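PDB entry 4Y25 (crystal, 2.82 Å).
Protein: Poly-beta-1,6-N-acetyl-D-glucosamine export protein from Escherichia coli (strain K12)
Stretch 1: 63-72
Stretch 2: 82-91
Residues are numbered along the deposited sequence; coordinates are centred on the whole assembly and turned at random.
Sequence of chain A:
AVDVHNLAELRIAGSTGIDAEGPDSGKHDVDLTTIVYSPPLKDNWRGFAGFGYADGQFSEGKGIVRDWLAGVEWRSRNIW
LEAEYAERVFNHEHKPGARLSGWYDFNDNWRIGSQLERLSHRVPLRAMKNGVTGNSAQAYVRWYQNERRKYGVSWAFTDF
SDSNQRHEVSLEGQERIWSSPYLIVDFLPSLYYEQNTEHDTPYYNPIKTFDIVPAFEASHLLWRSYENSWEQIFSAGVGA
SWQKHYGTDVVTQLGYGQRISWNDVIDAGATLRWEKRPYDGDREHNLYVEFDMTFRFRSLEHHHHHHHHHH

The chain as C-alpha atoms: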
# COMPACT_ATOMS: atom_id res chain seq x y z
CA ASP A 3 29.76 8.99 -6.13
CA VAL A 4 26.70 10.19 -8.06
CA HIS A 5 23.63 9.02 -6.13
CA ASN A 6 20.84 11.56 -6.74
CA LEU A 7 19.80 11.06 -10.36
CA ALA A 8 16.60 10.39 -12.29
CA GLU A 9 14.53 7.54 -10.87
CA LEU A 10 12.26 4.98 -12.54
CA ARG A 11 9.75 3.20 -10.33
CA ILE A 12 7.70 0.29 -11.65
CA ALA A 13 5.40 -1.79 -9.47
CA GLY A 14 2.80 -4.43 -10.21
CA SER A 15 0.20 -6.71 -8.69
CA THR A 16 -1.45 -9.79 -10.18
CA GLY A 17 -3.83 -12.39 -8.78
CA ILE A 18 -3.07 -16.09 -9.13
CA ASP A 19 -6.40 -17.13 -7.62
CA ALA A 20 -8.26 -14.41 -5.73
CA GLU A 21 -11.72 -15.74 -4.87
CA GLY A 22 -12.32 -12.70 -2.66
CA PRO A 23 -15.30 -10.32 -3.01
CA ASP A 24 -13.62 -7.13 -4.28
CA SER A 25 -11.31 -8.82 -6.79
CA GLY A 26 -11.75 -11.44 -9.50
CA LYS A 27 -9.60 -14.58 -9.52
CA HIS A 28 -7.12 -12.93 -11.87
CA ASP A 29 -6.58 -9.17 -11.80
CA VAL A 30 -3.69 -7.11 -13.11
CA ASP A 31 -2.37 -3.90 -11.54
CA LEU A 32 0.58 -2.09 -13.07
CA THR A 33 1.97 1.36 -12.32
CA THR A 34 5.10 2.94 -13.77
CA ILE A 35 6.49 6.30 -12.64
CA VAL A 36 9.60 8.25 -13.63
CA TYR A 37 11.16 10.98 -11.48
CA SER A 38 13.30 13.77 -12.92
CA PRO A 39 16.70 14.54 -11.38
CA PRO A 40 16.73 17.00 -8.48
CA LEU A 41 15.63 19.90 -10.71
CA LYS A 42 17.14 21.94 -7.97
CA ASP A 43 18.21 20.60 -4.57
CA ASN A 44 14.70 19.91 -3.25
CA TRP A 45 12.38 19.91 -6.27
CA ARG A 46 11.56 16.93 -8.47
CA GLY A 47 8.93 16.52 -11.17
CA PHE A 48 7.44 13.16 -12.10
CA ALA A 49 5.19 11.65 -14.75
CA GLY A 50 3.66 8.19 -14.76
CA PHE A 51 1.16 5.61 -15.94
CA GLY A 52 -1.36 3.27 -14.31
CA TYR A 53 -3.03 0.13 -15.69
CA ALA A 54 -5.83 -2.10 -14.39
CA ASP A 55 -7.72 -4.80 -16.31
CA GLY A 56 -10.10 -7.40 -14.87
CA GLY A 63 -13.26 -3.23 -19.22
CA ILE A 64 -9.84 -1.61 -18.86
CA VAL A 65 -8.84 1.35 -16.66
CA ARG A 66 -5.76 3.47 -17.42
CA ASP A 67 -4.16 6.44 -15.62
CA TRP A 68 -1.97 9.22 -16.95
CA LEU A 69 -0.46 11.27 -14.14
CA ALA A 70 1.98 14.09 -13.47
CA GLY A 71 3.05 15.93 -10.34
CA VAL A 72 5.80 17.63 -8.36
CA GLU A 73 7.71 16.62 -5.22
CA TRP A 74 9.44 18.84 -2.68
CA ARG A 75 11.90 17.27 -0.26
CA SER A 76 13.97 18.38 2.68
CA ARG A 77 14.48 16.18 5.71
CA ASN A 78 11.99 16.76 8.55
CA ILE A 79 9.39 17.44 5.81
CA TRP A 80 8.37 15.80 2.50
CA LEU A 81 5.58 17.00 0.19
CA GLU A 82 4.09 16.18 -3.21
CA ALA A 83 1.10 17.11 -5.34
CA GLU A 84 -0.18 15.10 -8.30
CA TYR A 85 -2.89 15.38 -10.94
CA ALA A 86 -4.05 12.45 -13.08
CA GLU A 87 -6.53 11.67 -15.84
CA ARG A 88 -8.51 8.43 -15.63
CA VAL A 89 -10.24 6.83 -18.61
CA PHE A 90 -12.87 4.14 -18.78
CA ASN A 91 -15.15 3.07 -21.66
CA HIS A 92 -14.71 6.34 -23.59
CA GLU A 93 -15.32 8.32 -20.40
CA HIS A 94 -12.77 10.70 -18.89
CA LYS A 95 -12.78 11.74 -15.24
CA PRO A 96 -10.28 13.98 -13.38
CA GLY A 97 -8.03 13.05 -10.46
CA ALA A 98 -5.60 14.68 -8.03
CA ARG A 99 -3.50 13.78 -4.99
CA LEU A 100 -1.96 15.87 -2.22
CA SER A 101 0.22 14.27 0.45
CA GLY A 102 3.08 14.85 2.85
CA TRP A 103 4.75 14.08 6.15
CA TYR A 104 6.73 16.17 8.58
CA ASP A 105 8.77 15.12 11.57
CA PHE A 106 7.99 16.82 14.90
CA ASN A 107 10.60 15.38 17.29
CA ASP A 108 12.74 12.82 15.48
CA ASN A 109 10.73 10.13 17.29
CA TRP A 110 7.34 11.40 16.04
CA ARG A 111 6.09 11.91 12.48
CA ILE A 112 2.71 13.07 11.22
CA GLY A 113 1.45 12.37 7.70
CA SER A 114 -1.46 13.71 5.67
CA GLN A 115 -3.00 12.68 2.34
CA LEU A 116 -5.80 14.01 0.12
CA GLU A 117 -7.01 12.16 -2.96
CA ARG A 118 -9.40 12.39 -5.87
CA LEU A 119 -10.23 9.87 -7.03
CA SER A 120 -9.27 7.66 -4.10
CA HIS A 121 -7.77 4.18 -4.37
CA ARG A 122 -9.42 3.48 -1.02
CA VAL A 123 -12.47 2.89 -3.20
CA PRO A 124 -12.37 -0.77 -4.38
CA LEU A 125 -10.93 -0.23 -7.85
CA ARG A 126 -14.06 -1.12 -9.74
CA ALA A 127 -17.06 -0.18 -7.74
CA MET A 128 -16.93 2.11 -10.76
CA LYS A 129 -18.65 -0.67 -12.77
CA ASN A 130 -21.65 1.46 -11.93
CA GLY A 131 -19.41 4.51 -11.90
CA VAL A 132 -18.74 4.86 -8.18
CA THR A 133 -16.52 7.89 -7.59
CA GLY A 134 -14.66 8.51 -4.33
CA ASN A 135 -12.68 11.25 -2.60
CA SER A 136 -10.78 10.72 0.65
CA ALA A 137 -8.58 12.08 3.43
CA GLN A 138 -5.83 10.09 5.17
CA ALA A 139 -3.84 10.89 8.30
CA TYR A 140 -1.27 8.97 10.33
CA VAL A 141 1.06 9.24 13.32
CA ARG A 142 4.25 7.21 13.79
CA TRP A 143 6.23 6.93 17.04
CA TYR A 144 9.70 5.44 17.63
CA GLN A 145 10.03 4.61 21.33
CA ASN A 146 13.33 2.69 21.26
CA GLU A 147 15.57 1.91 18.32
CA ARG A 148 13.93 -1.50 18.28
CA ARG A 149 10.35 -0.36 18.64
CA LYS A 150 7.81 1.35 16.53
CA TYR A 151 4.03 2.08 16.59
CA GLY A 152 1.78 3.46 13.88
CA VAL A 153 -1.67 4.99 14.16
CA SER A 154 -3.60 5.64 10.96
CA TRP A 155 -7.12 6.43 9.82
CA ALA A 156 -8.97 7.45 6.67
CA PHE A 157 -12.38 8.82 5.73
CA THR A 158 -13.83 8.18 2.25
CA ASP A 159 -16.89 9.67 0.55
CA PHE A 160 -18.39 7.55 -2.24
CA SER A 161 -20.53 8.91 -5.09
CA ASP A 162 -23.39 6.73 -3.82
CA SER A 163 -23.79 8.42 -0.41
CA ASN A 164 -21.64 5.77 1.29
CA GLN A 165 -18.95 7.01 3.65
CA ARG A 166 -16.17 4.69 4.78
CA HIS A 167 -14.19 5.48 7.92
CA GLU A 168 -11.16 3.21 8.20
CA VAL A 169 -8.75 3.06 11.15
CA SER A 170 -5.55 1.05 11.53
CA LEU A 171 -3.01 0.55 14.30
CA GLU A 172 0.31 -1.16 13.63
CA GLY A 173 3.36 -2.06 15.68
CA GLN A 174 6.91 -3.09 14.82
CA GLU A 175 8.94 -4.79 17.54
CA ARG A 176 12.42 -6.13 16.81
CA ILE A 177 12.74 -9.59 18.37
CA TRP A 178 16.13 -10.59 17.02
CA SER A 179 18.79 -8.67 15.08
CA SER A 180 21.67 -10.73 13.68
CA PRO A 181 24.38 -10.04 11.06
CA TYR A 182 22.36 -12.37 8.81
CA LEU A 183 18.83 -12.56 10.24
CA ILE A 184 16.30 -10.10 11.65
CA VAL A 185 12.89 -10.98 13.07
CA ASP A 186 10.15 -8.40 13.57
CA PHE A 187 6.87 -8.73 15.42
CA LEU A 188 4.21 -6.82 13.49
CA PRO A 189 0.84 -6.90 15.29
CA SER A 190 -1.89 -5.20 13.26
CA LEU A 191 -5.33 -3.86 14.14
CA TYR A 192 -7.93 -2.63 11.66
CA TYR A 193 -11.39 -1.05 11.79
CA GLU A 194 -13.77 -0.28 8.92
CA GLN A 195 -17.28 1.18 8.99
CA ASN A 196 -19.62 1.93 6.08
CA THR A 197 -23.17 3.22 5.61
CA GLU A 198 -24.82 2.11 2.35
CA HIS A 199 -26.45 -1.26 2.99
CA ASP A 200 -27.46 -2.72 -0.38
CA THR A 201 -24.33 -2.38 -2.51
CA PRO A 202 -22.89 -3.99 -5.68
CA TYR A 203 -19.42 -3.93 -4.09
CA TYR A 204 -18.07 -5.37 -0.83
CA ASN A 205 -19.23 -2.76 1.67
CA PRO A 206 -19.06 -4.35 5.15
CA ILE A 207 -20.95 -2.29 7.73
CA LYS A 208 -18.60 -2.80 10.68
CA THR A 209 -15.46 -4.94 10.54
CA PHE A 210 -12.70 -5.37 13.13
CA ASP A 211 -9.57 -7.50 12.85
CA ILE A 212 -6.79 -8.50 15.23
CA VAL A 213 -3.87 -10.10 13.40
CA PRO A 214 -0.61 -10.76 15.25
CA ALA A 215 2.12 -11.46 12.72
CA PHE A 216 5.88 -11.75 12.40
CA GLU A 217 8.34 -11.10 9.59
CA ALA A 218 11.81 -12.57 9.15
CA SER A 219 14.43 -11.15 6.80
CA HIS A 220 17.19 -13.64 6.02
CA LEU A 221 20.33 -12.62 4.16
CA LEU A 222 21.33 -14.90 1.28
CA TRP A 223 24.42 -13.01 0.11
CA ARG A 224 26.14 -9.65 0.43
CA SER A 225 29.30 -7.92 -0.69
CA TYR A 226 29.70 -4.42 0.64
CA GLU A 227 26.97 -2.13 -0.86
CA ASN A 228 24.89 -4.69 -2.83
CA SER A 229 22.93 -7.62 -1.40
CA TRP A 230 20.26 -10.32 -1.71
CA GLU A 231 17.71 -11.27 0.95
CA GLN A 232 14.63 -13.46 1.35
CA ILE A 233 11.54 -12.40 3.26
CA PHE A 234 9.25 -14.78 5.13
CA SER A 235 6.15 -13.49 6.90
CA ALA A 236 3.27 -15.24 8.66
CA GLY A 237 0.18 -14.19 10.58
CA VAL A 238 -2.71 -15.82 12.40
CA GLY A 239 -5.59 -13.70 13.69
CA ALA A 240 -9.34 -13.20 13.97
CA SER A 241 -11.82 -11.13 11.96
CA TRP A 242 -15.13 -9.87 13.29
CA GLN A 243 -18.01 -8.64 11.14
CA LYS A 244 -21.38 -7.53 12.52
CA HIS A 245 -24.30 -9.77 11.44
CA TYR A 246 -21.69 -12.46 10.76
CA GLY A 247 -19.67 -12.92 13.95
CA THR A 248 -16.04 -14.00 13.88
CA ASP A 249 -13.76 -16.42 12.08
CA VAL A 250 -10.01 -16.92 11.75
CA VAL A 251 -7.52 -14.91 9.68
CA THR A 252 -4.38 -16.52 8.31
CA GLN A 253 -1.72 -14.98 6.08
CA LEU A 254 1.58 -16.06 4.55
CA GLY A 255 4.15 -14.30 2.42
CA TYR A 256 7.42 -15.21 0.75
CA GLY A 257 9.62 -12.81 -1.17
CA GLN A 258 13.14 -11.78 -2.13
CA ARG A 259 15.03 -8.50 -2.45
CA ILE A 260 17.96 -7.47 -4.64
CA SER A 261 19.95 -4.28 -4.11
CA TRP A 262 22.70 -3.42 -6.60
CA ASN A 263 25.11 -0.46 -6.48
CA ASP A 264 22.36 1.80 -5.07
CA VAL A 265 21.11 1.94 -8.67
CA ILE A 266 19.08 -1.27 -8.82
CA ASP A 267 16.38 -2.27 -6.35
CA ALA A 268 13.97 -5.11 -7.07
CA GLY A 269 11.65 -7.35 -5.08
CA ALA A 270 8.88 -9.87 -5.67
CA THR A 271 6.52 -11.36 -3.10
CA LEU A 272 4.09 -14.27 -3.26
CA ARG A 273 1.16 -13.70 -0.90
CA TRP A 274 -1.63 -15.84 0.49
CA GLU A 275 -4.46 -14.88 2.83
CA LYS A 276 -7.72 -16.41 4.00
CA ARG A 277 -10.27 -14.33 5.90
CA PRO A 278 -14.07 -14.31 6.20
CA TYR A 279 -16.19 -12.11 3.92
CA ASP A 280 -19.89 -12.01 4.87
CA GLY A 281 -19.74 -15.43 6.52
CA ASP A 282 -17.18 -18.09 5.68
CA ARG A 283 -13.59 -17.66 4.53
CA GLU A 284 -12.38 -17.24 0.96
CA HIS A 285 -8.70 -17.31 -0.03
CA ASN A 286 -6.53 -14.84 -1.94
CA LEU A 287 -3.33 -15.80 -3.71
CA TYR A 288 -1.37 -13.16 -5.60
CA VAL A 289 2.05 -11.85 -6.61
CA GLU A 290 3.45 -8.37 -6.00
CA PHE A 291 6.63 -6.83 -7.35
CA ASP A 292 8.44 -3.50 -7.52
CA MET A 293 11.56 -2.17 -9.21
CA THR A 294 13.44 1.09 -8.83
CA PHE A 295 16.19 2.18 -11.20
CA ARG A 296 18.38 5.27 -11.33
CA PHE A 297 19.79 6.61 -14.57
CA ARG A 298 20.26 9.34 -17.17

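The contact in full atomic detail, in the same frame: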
# COMPACT_ATOMS: atom_id res chain seq x y z
N GLY A 63 -13.16 -3.94 -20.47
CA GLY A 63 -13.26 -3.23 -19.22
C GLY A 63 -11.90 -2.90 -18.63
O GLY A 63 -11.48 -3.49 -17.63
N ILE A 64 -11.20 -1.96 -19.26
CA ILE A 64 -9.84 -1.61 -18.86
C ILE A 64 -9.73 -0.16 -18.38
O ILE A 64 -10.26 0.76 -19.01
CB ILE A 64 -8.86 -1.85 -20.03
CG1 ILE A 64 -7.50 -1.21 -19.74
CG2 ILE A 64 -9.43 -1.31 -21.33
CD1 ILE A 64 -6.81 -1.80 -18.54
N VAL A 65 -9.05 0.03 -17.25
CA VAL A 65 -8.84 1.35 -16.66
C VAL A 65 -7.38 1.78 -16.73
O VAL A 65 -6.50 1.08 -16.23
CB VAL A 65 -9.30 1.38 -15.20
CG1 VAL A 65 -9.39 2.82 -14.70
CG2 VAL A 65 -10.63 0.66 -15.04
N ARG A 66 -7.12 2.94 -17.33
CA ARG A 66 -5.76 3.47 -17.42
C ARG A 66 -5.63 4.85 -16.76
O ARG A 66 -6.59 5.62 -16.72
CB ARG A 66 -5.31 3.55 -18.88
CG ARG A 66 -5.89 2.48 -19.78
CD ARG A 66 -5.07 2.30 -21.05
NE ARG A 66 -5.52 1.15 -21.82
CZ ARG A 66 -4.72 0.22 -22.32
NH1 ARG A 66 -3.40 0.30 -22.14
NH2 ARG A 66 -5.22 -0.80 -23.01
N ASP A 67 -4.44 5.14 -16.24
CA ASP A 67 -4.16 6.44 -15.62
C ASP A 67 -2.96 7.11 -16.27
O ASP A 67 -1.91 6.49 -16.45
CB ASP A 67 -3.89 6.29 -14.12
CG ASP A 67 -5.12 5.91 -13.34
OD1 ASP A 67 -5.92 5.10 -13.84
OD2 ASP A 67 -5.29 6.42 -12.21
N TRP A 68 -3.11 8.39 -16.59
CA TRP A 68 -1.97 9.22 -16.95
C TRP A 68 -1.83 10.30 -15.88
O TRP A 68 -2.76 11.04 -15.62
CB TRP A 68 -2.14 9.84 -18.33
CG TRP A 68 -2.04 8.82 -19.43
CD1 TRP A 68 -0.90 8.36 -20.01
CD2 TRP A 68 -3.13 8.14 -20.06
NE1 TRP A 68 -1.21 7.43 -20.97
CE2 TRP A 68 -2.57 7.28 -21.02
CE3 TRP A 68 -4.52 8.17 -19.90
CZ2 TRP A 68 -3.36 6.45 -21.83
CZ3 TRP A 68 -5.30 7.36 -20.70
CH2 TRP A 68 -4.71 6.51 -21.65
N LEU A 69 -0.65 10.37 -15.26
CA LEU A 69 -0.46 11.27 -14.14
C LEU A 69 0.82 12.08 -14.23
O LEU A 69 1.78 11.69 -14.91
CB LEU A 69 -0.48 10.48 -12.83
CG LEU A 69 0.34 9.20 -12.75
CD1 LEU A 69 1.68 9.45 -12.08
CD2 LEU A 69 -0.43 8.11 -12.02
N ALA A 70 0.82 13.21 -13.55
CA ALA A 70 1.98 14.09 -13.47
C ALA A 70 1.89 14.91 -12.19
O ALA A 70 0.80 15.29 -11.77
CB ALA A 70 2.06 14.99 -14.69
N GLY A 71 3.03 15.17 -11.57
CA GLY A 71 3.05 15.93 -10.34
C GLY A 71 4.44 16.39 -9.95
O GLY A 71 5.42 16.09 -10.63
N VAL A 72 4.52 17.13 -8.84
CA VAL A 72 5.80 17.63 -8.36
C VAL A 72 6.06 17.14 -6.94
O VAL A 72 5.12 16.86 -6.19
CB VAL A 72 5.85 19.17 -8.39
CG1 VAL A 72 7.28 19.64 -8.57
CG2 VAL A 72 4.98 19.71 -9.52
N GLU A 82 4.34 16.27 -1.78
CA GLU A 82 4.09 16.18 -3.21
C GLU A 82 2.63 16.40 -3.57
O GLU A 82 1.72 16.08 -2.80
CB GLU A 82 4.54 14.83 -3.77
CG GLU A 82 3.70 13.63 -3.36
CD GLU A 82 4.16 12.35 -4.06
OE1 GLU A 82 5.27 12.35 -4.62
OE2 GLU A 82 3.41 11.36 -4.04
N ALA A 83 2.42 16.97 -4.75
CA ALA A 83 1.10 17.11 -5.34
C ALA A 83 1.10 16.36 -6.66
O ALA A 83 2.15 16.17 -7.28
CB ALA A 83 0.75 18.57 -5.55
N GLU A 84 -0.08 15.92 -7.10
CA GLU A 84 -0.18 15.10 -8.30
C GLU A 84 -1.56 15.18 -8.91
O GLU A 84 -2.56 15.02 -8.22
CB GLU A 84 0.16 13.64 -7.97
CG GLU A 84 -0.22 12.65 -9.05
CD GLU A 84 -0.25 11.22 -8.55
OE1 GLU A 84 -0.53 11.01 -7.35
OE2 GLU A 84 0.00 10.29 -9.36
N TYR A 85 -1.62 15.43 -10.22
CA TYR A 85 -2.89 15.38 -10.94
C TYR A 85 -2.84 14.25 -11.97
O TYR A 85 -1.81 14.01 -12.59
CB TYR A 85 -3.19 16.72 -11.61
CG TYR A 85 -4.65 16.92 -11.99
CD1 TYR A 85 -5.41 17.90 -11.38
CD2 TYR A 85 -5.25 16.15 -12.99
CE1 TYR A 85 -6.74 18.09 -11.71
CE2 TYR A 85 -6.58 16.34 -13.33
CZ TYR A 85 -7.31 17.31 -12.69
OH TYR A 85 -8.63 17.52 -13.01
N ALA A 86 -3.96 13.55 -12.13
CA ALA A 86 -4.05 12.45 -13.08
C ALA A 86 -5.33 12.51 -13.90
O ALA A 86 -6.30 13.16 -13.50
CB ALA A 86 -3.96 11.12 -12.35
N GLU A 87 -5.33 11.84 -15.04
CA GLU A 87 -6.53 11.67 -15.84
C GLU A 87 -6.86 10.19 -15.95
O GLU A 87 -6.01 9.39 -16.33
CB GLU A 87 -6.36 12.29 -17.23
CG GLU A 87 -7.64 12.88 -17.81
CD GLU A 87 -8.34 13.82 -16.85
OE1 GLU A 87 -7.69 14.77 -16.36
OE2 GLU A 87 -9.54 13.61 -16.58
N ARG A 88 -8.09 9.83 -15.61
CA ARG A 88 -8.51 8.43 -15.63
C ARG A 88 -9.56 8.19 -16.71
O ARG A 88 -10.53 8.94 -16.83
CB ARG A 88 -9.05 8.01 -14.26
CG ARG A 88 -9.17 6.50 -14.09
CD ARG A 88 -8.60 6.04 -12.74
NE ARG A 88 -9.55 6.18 -11.65
CZ ARG A 88 -9.29 5.83 -10.39
NH1 ARG A 88 -8.11 5.32 -10.07
NH2 ARG A 88 -10.22 5.98 -9.45
N VAL A 89 -9.35 7.14 -17.50
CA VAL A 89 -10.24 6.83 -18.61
C VAL A 89 -10.90 5.48 -18.41
O VAL A 89 -10.27 4.53 -17.95
CB VAL A 89 -9.49 6.83 -19.95
CG1 VAL A 89 -10.47 6.77 -21.12
CG2 VAL A 89 -8.62 8.07 -20.07
N PHE A 90 -12.18 5.41 -18.75
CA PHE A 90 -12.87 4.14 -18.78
C PHE A 90 -14.08 4.13 -19.71
O PHE A 90 -15.04 4.87 -19.50
CB PHE A 90 -13.35 3.75 -17.39
CG PHE A 90 -14.12 2.49 -17.40
CD1 PHE A 90 -13.46 1.28 -17.37
CD2 PHE A 90 -15.49 2.51 -17.56
CE1 PHE A 90 -14.16 0.11 -17.43
CE2 PHE A 90 -16.20 1.34 -17.64
CZ PHE A 90 -15.53 0.13 -17.58
N ASN A 91 -14.06 3.23 -20.70
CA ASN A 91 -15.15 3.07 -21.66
C ASN A 91 -15.53 4.40 -22.32
O ASN A 91 -16.68 4.83 -22.25
CB ASN A 91 -16.39 2.45 -20.99
CG ASN A 91 -17.44 2.00 -21.99
OD1 ASN A 91 -17.12 1.59 -23.11
ND2 ASN A 91 -18.71 2.07 -21.59

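The two stretches are neighbouring antiparallel strands joined by a ladder of backbone hydrogen bonds. Trp-68 and Glu-87 bond in both directions. Glu-87 N donates to Trp-68 O at 2.8 Å, and Trp-68 N donates to Glu-87 O at 3.1 Å. Ala-70 and Tyr-85 form a second double pair: Ala-70 N to Tyr-85 O and Tyr-85 N to Ala-70 O are both 2.9 Å. Val-72 and Ala-83 form a third. Val-72 N reaches Ala-83 O at 3.0 Å, and Ala-83 N reaches Val-72 O at 3.1 Å, both less straight than the bonds of the other pairs. At the other end, Val-89 N donates to Arg-66 O at 3.2 Å.

Between these pairs lie non-hydrogen-bonded pairs, where CA-H groups approach carbonyl oxygens. Ala-86 CA lies 3.2 Å from Trp-68 O, and Leu-69 CA lies 3.4 Å from Tyr-85 O.

Asp-67 and Arg-88 carry opposite charges on the same face of the sheet. Their salt bridge is long, with Asp-67 OD2 3.7 Å from Arg-88 NH1. The carboxylate also touches the aliphatic part of the arginine, as Asp-67 OD1 is 3.0 Å from Arg-88 CD.

Leu-69 and Ala-86 share this face, and Leu-69 CB meets Ala-86 CB at 3.6 Å. Gly-71 pairs with Glu-84 here. The strands are close at this point, with Gly-71 CA 3.9 Å from Glu-84 CA. A CB on Gly-71 would clash with Ala-83 O and Glu-84 CA.

Trp-68 and Val-89 lie on the other face. Val-89 CG2 meets the edge of the indole, 3.5 Å from Trp-68 CZ3. Near the start of stretch 1, the CA-to-CB bond of Phe-90 points sideways, but the end of its side chain comes nearer stretch 1. Phe-90 CD1 packs 3.7 Å from Val-65 CG2, an apolar contact beyond the last hydrogen bond.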